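Local coordinates for Serine/threonine-protein kinase Tel1 (Chaetomium thermophilum, PDB 6SKY) that phosphorylates serine and threonine residues of proteins using ATP, as a dimeric ATM-family kinase of DNA-damage signalling, at the phosphothiophosphoric acid-adenylate ester site. Residues are numbered along the deposited sequence; one frame, centred on the assembly and turned at random.

The phosphothiophosphoric acid-adenylate ester site. Residues 2592, 2608, 2610, 2649, 2661-2664, 2669, 2672, 2762, 2764-2765, 2767, 2778-2779. With AGS (phosphothiophosphoric acid-adenylate ester), chain B; MG (magnesium ion), chain C.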
ATOM      1  N   PRO A2592     -43.460  -6.495  34.227  1.00 54.56           N
ATOM      2  CA  PRO A2592     -42.975  -5.210  33.707  1.00 54.56           C
ATOM      3  C   PRO A2592     -44.129  -4.451  33.075  1.00 54.56           C
ATOM      4  O   PRO A2592     -44.794  -4.958  32.174  1.00 54.56           O
ATOM      5  CB  PRO A2592     -41.926  -5.621  32.670  1.00 54.56           C
ATOM      6  CG  PRO A2592     -42.333  -6.960  32.245  1.00 54.56           C
ATOM      7  CD  PRO A2592     -43.017  -7.626  33.400  1.00 54.56           C
ATOM      8  N   LEU A2608     -40.842   1.230  29.931  1.00 33.01           N
ATOM      9  CA  LEU A2608     -40.919   0.030  30.743  1.00 33.01           C
ATOM     10  C   LEU A2608     -40.493   0.406  32.147  1.00 33.01           C
ATOM     11  O   LEU A2608     -39.408   0.959  32.337  1.00 33.01           O
ATOM     12  CB  LEU A2608     -40.020  -1.082  30.217  1.00 33.01           C
ATOM     13  CG  LEU A2608     -40.291  -1.777  28.899  1.00 33.01           C
ATOM     14  CD1 LEU A2608     -39.356  -1.255  27.870  1.00 33.01           C
ATOM     15  CD2 LEU A2608     -40.083  -3.251  29.075  1.00 33.01           C
ATOM     16  N   LYS A2610     -39.352  -1.413  35.045  1.00 44.75           N
ATOM     17  CA  LYS A2610     -38.876  -2.768  35.257  1.00 44.75           C
ATOM     18  C   LYS A2610     -38.513  -2.947  36.718  1.00 44.75           C
ATOM     19  O   LYS A2610     -37.699  -2.195  37.256  1.00 44.75           O
ATOM     20  CB  LYS A2610     -37.674  -3.064  34.367  1.00 44.75           C
ATOM     21  CG  LYS A2610     -37.731  -4.406  33.693  1.00 44.75           C
ATOM     22  CD  LYS A2610     -36.647  -4.511  32.657  1.00 44.75           C
ATOM     23  CE  LYS A2610     -36.848  -5.711  31.762  1.00 44.75           C
ATOM     24  NZ  LYS A2610     -35.827  -5.747  30.677  1.00 44.75           N
ATOM     25  N   TYR A2649     -30.863   3.664  22.819  1.00 26.26           N
ATOM     26  CA  TYR A2649     -32.018   3.897  23.666  1.00 26.26           C
ATOM     27  C   TYR A2649     -31.493   4.333  25.022  1.00 26.26           C
ATOM     28  O   TYR A2649     -30.295   4.552  25.199  1.00 26.26           O
ATOM     29  CB  TYR A2649     -32.943   2.671  23.711  1.00 26.26           C
ATOM     30  CG  TYR A2649     -32.449   1.455  24.447  1.00 26.26           C
ATOM     31  CD1 TYR A2649     -33.238   0.848  25.396  1.00 26.26           C
ATOM     32  CD2 TYR A2649     -31.230   0.886  24.163  1.00 26.26           C
ATOM     33  CE1 TYR A2649     -32.818  -0.260  26.062  1.00 26.26           C
ATOM     34  CE2 TYR A2649     -30.801  -0.224  24.831  1.00 26.26           C
ATOM     35  CZ  TYR A2649     -31.601  -0.793  25.777  1.00 26.26           C
ATOM     36  OH  TYR A2649     -31.189  -1.909  26.454  1.00 26.26           O
ATOM     37  N   ILE A2661     -36.781   1.888  31.400  1.00 29.97           N
ATOM     38  CA  ILE A2661     -36.206   1.656  30.086  1.00 29.97           C
ATOM     39  C   ILE A2661     -37.059   2.365  29.055  1.00 29.97           C
ATOM     40  O   ILE A2661     -38.289   2.337  29.125  1.00 29.97           O
ATOM     41  CB  ILE A2661     -36.095   0.157  29.783  1.00 29.97           C
ATOM     42  CG1 ILE A2661     -35.345  -0.531  30.904  1.00 29.97           C
ATOM     43  CG2 ILE A2661     -35.349  -0.055  28.526  1.00 29.97           C
ATOM     44  CD1 ILE A2661     -35.095  -1.964  30.644  1.00 29.97           C
ATOM     45  N   GLU A2662     -36.406   3.021  28.111  1.00 32.38           N
ATOM     46  CA  GLU A2662     -37.116   3.713  27.051  1.00 32.38           C
ATOM     47  C   GLU A2662     -37.712   2.699  26.099  1.00 32.38           C
ATOM     48  O   GLU A2662     -36.995   1.860  25.552  1.00 32.38           O
ATOM     49  CB  GLU A2662     -36.167   4.638  26.311  1.00 32.38           C
ATOM     50  CG  GLU A2662     -36.807   5.414  25.213  1.00 32.38           C
ATOM     51  CD  GLU A2662     -35.792   6.048  24.299  1.00 32.38           C
ATOM     52  OE1 GLU A2662     -35.462   5.439  23.265  1.00 32.38           O
ATOM     53  OE2 GLU A2662     -35.311   7.154  24.614  1.00 32.38           O
ATOM     54  N   PHE A2663     -39.020   2.761  25.908  1.00 32.69           N
ATOM     55  CA  PHE A2663     -39.700   1.883  24.970  1.00 32.69           C
ATOM     56  C   PHE A2663     -39.551   2.483  23.582  1.00 32.69           C
ATOM     57  O   PHE A2663     -40.108   3.545  23.302  1.00 32.69           O
ATOM     58  CB  PHE A2663     -41.164   1.732  25.361  1.00 32.69           C
ATOM     59  CG  PHE A2663     -41.807   0.503  24.841  1.00 32.69           C
ATOM     60  CD1 PHE A2663     -41.727  -0.675  25.538  1.00 32.69           C
ATOM     61  CD2 PHE A2663     -42.510   0.525  23.659  1.00 32.69           C
ATOM     62  CE1 PHE A2663     -42.321  -1.810  25.063  1.00 32.69           C
ATOM     63  CE2 PHE A2663     -43.104  -0.606  23.181  1.00 32.69           C
ATOM     64  CZ  PHE A2663     -43.010  -1.774  23.884  1.00 32.69           C
ATOM     65  N   VAL A2664     -38.782   1.819  22.717  1.00 29.53           N
ATOM     66  CA  VAL A2664     -38.451   2.383  21.415  1.00 29.53           C
ATOM     67  C   VAL A2664     -39.710   2.468  20.566  1.00 29.53           C
ATOM     68  O   VAL A2664     -40.510   1.526  20.507  1.00 29.53           O
ATOM     69  CB  VAL A2664     -37.344   1.560  20.739  1.00 29.53           C
ATOM     70  CG1 VAL A2664     -36.979   2.167  19.421  1.00 29.53           C
ATOM     71  CG2 VAL A2664     -36.132   1.524  21.619  1.00 29.53           C
ATOM     72  N   PRO A2669     -40.617  -6.525  17.905  1.00 22.74           N
ATOM     73  CA  PRO A2669     -39.552  -7.503  18.112  1.00 22.74           C
ATOM     74  C   PRO A2669     -39.447  -8.453  16.937  1.00 22.74           C
ATOM     75  O   PRO A2669     -40.434  -8.775  16.284  1.00 22.74           O
ATOM     76  CB  PRO A2669     -39.983  -8.223  19.384  1.00 22.74           C
ATOM     77  CG  PRO A2669     -40.794  -7.237  20.079  1.00 22.74           C
ATOM     78  CD  PRO A2669     -41.540  -6.495  19.041  1.00 22.74           C
ATOM     79  N   GLU A2672     -41.567 -11.585  17.316  1.00 28.06           N
ATOM     80  CA  GLU A2672     -42.996 -11.339  17.191  1.00 28.06           C
ATOM     81  C   GLU A2672     -43.422 -11.101  15.756  1.00 28.06           C
ATOM     82  O   GLU A2672     -44.593 -11.293  15.436  1.00 28.06           O
ATOM     83  CB  GLU A2672     -43.411 -10.141  18.033  1.00 28.06           C
ATOM     84  CG  GLU A2672     -42.944 -10.189  19.463  1.00 28.06           C
ATOM     85  CD  GLU A2672     -43.795 -11.070  20.345  1.00 28.06           C
ATOM     86  OE1 GLU A2672     -43.980 -12.259  20.020  1.00 28.06           O
ATOM     87  OE2 GLU A2672     -44.286 -10.571  21.377  1.00 28.06           O
ATOM     88  N   HIS A2762     -30.627 -13.071  20.846  1.00 25.99           N
ATOM     89  CA  HIS A2762     -31.767 -13.841  20.387  1.00 25.99           C
ATOM     90  C   HIS A2762     -32.838 -12.899  19.847  1.00 25.99           C
ATOM     91  O   HIS A2762     -32.644 -11.693  19.746  1.00 25.99           O
ATOM     92  CB  HIS A2762     -32.298 -14.742  21.496  1.00 25.99           C
ATOM     93  CG  HIS A2762     -32.635 -14.024  22.761  1.00 25.99           C
ATOM     94  ND1 HIS A2762     -33.901 -13.568  23.044  1.00 25.99           N
ATOM     95  CD2 HIS A2762     -31.875 -13.703  23.831  1.00 25.99           C
ATOM     96  CE1 HIS A2762     -33.903 -12.982  24.225  1.00 25.99           C
ATOM     97  NE2 HIS A2762     -32.685 -13.050  24.724  1.00 25.99           N
ATOM     98  N   HIS A2764     -35.629 -11.701  20.889  1.00 27.96           N
ATOM     99  CA  HIS A2764     -36.338 -10.755  21.733  1.00 27.96           C
ATOM    100  C   HIS A2764     -35.498  -9.553  22.098  1.00 27.96           C
ATOM    101  O   HIS A2764     -36.007  -8.638  22.745  1.00 27.96           O
ATOM    102  CB  HIS A2764     -36.821 -11.440  23.002  1.00 27.96           C
ATOM    103  CG  HIS A2764     -38.050 -12.265  22.805  1.00 27.96           C
ATOM    104  ND1 HIS A2764     -38.209 -13.509  23.373  1.00 27.96           N
ATOM    105  CD2 HIS A2764     -39.184 -12.021  22.107  1.00 27.96           C
ATOM    106  CE1 HIS A2764     -39.385 -13.998  23.028  1.00 27.96           C
ATOM    107  NE2 HIS A2764     -39.997 -13.114  22.261  1.00 27.96           N
ATOM    108  N   ASN A2765     -34.231  -9.539  21.706  1.00 26.10           N
ATOM    109  CA  ASN A2765     -33.335  -8.422  21.930  1.00 26.10           C
ATOM    110  C   ASN A2765     -33.111  -7.598  20.683  1.00 26.10           C
ATOM    111  O   ASN A2765     -32.336  -6.646  20.721  1.00 26.10           O
ATOM    112  CB  ASN A2765     -31.990  -8.923  22.441  1.00 26.10           C
ATOM    113  CG  ASN A2765     -32.027  -9.310  23.884  1.00 26.10           C
ATOM    114  OD1 ASN A2765     -32.832  -8.809  24.647  1.00 26.10           O
ATOM    115  ND2 ASN A2765     -31.147 -10.206  24.272  1.00 26.10           N
ATOM    116  N   LEU A2767     -35.045  -5.475  17.616  1.00 26.66           N
ATOM    117  CA  LEU A2767     -36.282  -4.819  17.236  1.00 26.66           C
ATOM    118  C   LEU A2767     -36.172  -4.321  15.808  1.00 26.66           C
ATOM    119  O   LEU A2767     -35.118  -3.848  15.394  1.00 26.66           O
ATOM    120  CB  LEU A2767     -36.581  -3.644  18.164  1.00 26.66           C
ATOM    121  CG  LEU A2767     -36.452  -3.859  19.665  1.00 26.66           C
ATOM    122  CD1 LEU A2767     -36.587  -2.553  20.366  1.00 26.66           C
ATOM    123  CD2 LEU A2767     -37.491  -4.809  20.148  1.00 26.66           C
ATOM    124  N   ILE A2778     -31.116  -4.132  21.873  1.00 25.54           N
ATOM    125  CA  ILE A2778     -31.335  -3.749  23.252  1.00 25.54           C
ATOM    126  C   ILE A2778     -30.728  -4.833  24.127  1.00 25.54           C
ATOM    127  O   ILE A2778     -30.268  -5.856  23.637  1.00 25.54           O
ATOM    128  CB  ILE A2778     -32.828  -3.552  23.559  1.00 25.54           C
ATOM    129  CG1 ILE A2778     -33.586  -4.846  23.340  1.00 25.54           C
ATOM    130  CG2 ILE A2778     -33.412  -2.515  22.655  1.00 25.54           C
ATOM    131  CD1 ILE A2778     -35.028  -4.718  23.521  1.00 25.54           C
ATOM    132  N   ASP A2779     -30.707  -4.588  25.436  1.00 28.65           N
ATOM    133  CA  ASP A2779     -30.295  -5.594  26.413  1.00 28.65           C
ATOM    134  C   ASP A2779     -28.842  -6.013  26.174  1.00 28.65           C
ATOM    135  O   ASP A2779     -28.522  -7.176  25.953  1.00 28.65           O
ATOM    136  CB  ASP A2779     -31.260  -6.784  26.349  1.00 28.65           C
ATOM    137  CG  ASP A2779     -31.151  -7.730  27.531  1.00 28.65           C
ATOM    138  OD1 ASP A2779     -30.033  -8.147  27.896  1.00 28.65           O
ATOM    139  OD2 ASP A2779     -32.214  -8.092  28.079  1.00 28.65           O
TER
HETATM  140  PG  AGS B3001     -37.000 -13.074  28.383  1.00 40.14           P
HETATM  141  S1G AGS B3001     -36.414 -13.971  26.755  1.00 40.14           S
HETATM  142  O2G AGS B3001     -35.878 -12.150  28.923  1.00 40.14           O
HETATM  143  O3G AGS B3001     -37.355 -14.132  29.463  1.00 40.14           O
HETATM  144  PB  AGS B3001     -38.115 -10.850  27.347  1.00 40.14           P
HETATM  145  O1B AGS B3001     -36.929 -10.874  26.472  1.00 40.14           O
HETATM  146  O2B AGS B3001     -39.450 -10.658  26.632  1.00 40.14           O
HETATM  147  O3B AGS B3001     -38.259 -12.209  28.118  1.00 40.14           O
HETATM  148  PA  AGS B3001     -39.052  -8.535  28.470  1.00 40.14           P
HETATM  149  O1A AGS B3001     -40.050  -8.850  29.497  1.00 40.14           O
HETATM  150  O2A AGS B3001     -38.293  -7.228  28.696  1.00 40.14           O
HETATM  151  O3A AGS B3001     -37.960  -9.667  28.372  1.00 40.14           O
HETATM  152  O5' AGS B3001     -39.800  -8.517  27.094  1.00 40.14           O
HETATM  153  C5' AGS B3001     -40.808  -7.523  26.874  1.00 40.14           C
HETATM  154  C4' AGS B3001     -41.153  -7.466  25.411  1.00 40.14           C
HETATM  155  O4' AGS B3001     -40.968  -6.122  24.932  1.00 40.14           O
HETATM  156  C3' AGS B3001     -40.307  -8.345  24.501  1.00 40.14           C
HETATM  157  O3' AGS B3001     -41.055  -8.785  23.375  1.00 40.14           O
HETATM  158  C2' AGS B3001     -39.164  -7.417  24.099  1.00 40.14           C
HETATM  159  O2' AGS B3001     -38.682  -7.733  22.801  1.00 40.14           O
HETATM  160  C1' AGS B3001     -39.839  -6.046  24.084  1.00 40.14           C
HETATM  161  N9  AGS B3001     -38.981  -4.976  24.567  1.00 40.14           N
HETATM  162  C8  AGS B3001     -38.080  -5.042  25.592  1.00 40.14           C
HETATM  163  N7  AGS B3001     -37.443  -3.922  25.817  1.00 40.14           N
HETATM  164  C5  AGS B3001     -37.966  -3.055  24.874  1.00 40.14           C
HETATM  165  C6  AGS B3001     -37.705  -1.705  24.582  1.00 40.14           C
HETATM  166  N6  AGS B3001     -36.816  -0.962  25.243  1.00 40.14           N
HETATM  167  N1  AGS B3001     -38.398  -1.138  23.577  1.00 40.14           N
HETATM  168  C2  AGS B3001     -39.289  -1.876  22.912  1.00 40.14           C
HETATM  169  N3  AGS B3001     -39.619  -3.155  23.096  1.00 40.14           N
HETATM  170  C4  AGS B3001     -38.914  -3.690  24.097  1.00 40.14           C
HETATM  171 MG    MG C3002     -34.742  -8.882  26.927  1.00 38.01          MG
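Between the two lobes of the PI3K-like kinase domain, the ATP analogue AGS (ATP-gamma-S) shows how a kinase cleft reads adenine through hinge backbone and closes on its faces with side chains. The exocyclic amine N6 donates to the carbonyl O of Glu2662, 2.8 Å away, approaching from above the carbonyl plane. Beside it, the backbone N of Val2664 gives N1 a straighter bond (160° at the hydrogen). This donor-acceptor pairing suits the Watson-Crick edge of adenine.

Phe2663, between these two hinge residues, turns its ring back over the base: with CG anti to the backbone N, the ring stacks on the pyrimidine half of the AGS adenine, planes 11° apart and C2 over its centre. Leu2608 extends this wall, its CG meeting the phenyl edge and its CD1 reaching C6. From the opposite face Ile2778, with CG1 between the backbone N and the carbonyl carbon, carries its CD1 tip over the imidazole half, 3.6 Å from the ring centroid. Leu2767 CD1 continues that floor beneath C2.

At the ribose, the 2'-hydroxyl O2' donates in plane to a lone pair of His2764 O at 2.8 Å, while Pro2669 packs its ring against the same hydroxyl. Lys2610, the conserved ATP-binding lysine on strand 2604-2611, extends NZ to the alpha-phosphate O2A in a long, weak salt bridge of 3.5 Å. His2762 turns CE1 toward the gamma-thiophosphate sulphur S1G.

Asn2765, the asparagine of the catalytic-loop DRHxxN motif, and Asp2779, of the DFG-equivalent Asp-Leu-Gly, point OD1 and OD2 at the magnesium. Asp2779 OD2 lies 2.9 Å from MG, long for inner-sphere coordination, perhaps reflecting limited resolution. In the second shell, Tyr2649 OH accepts the backbone N of Asp2779 almost linearly (170°), which would hold the backbone that carries the metal-facing carboxylate, and Ile2778 CG2 caps the tyrosine face. The site thus holds nucleotide and metal for phosphoryl transfer, here in the autoinhibited ATP-bound state of Tel1.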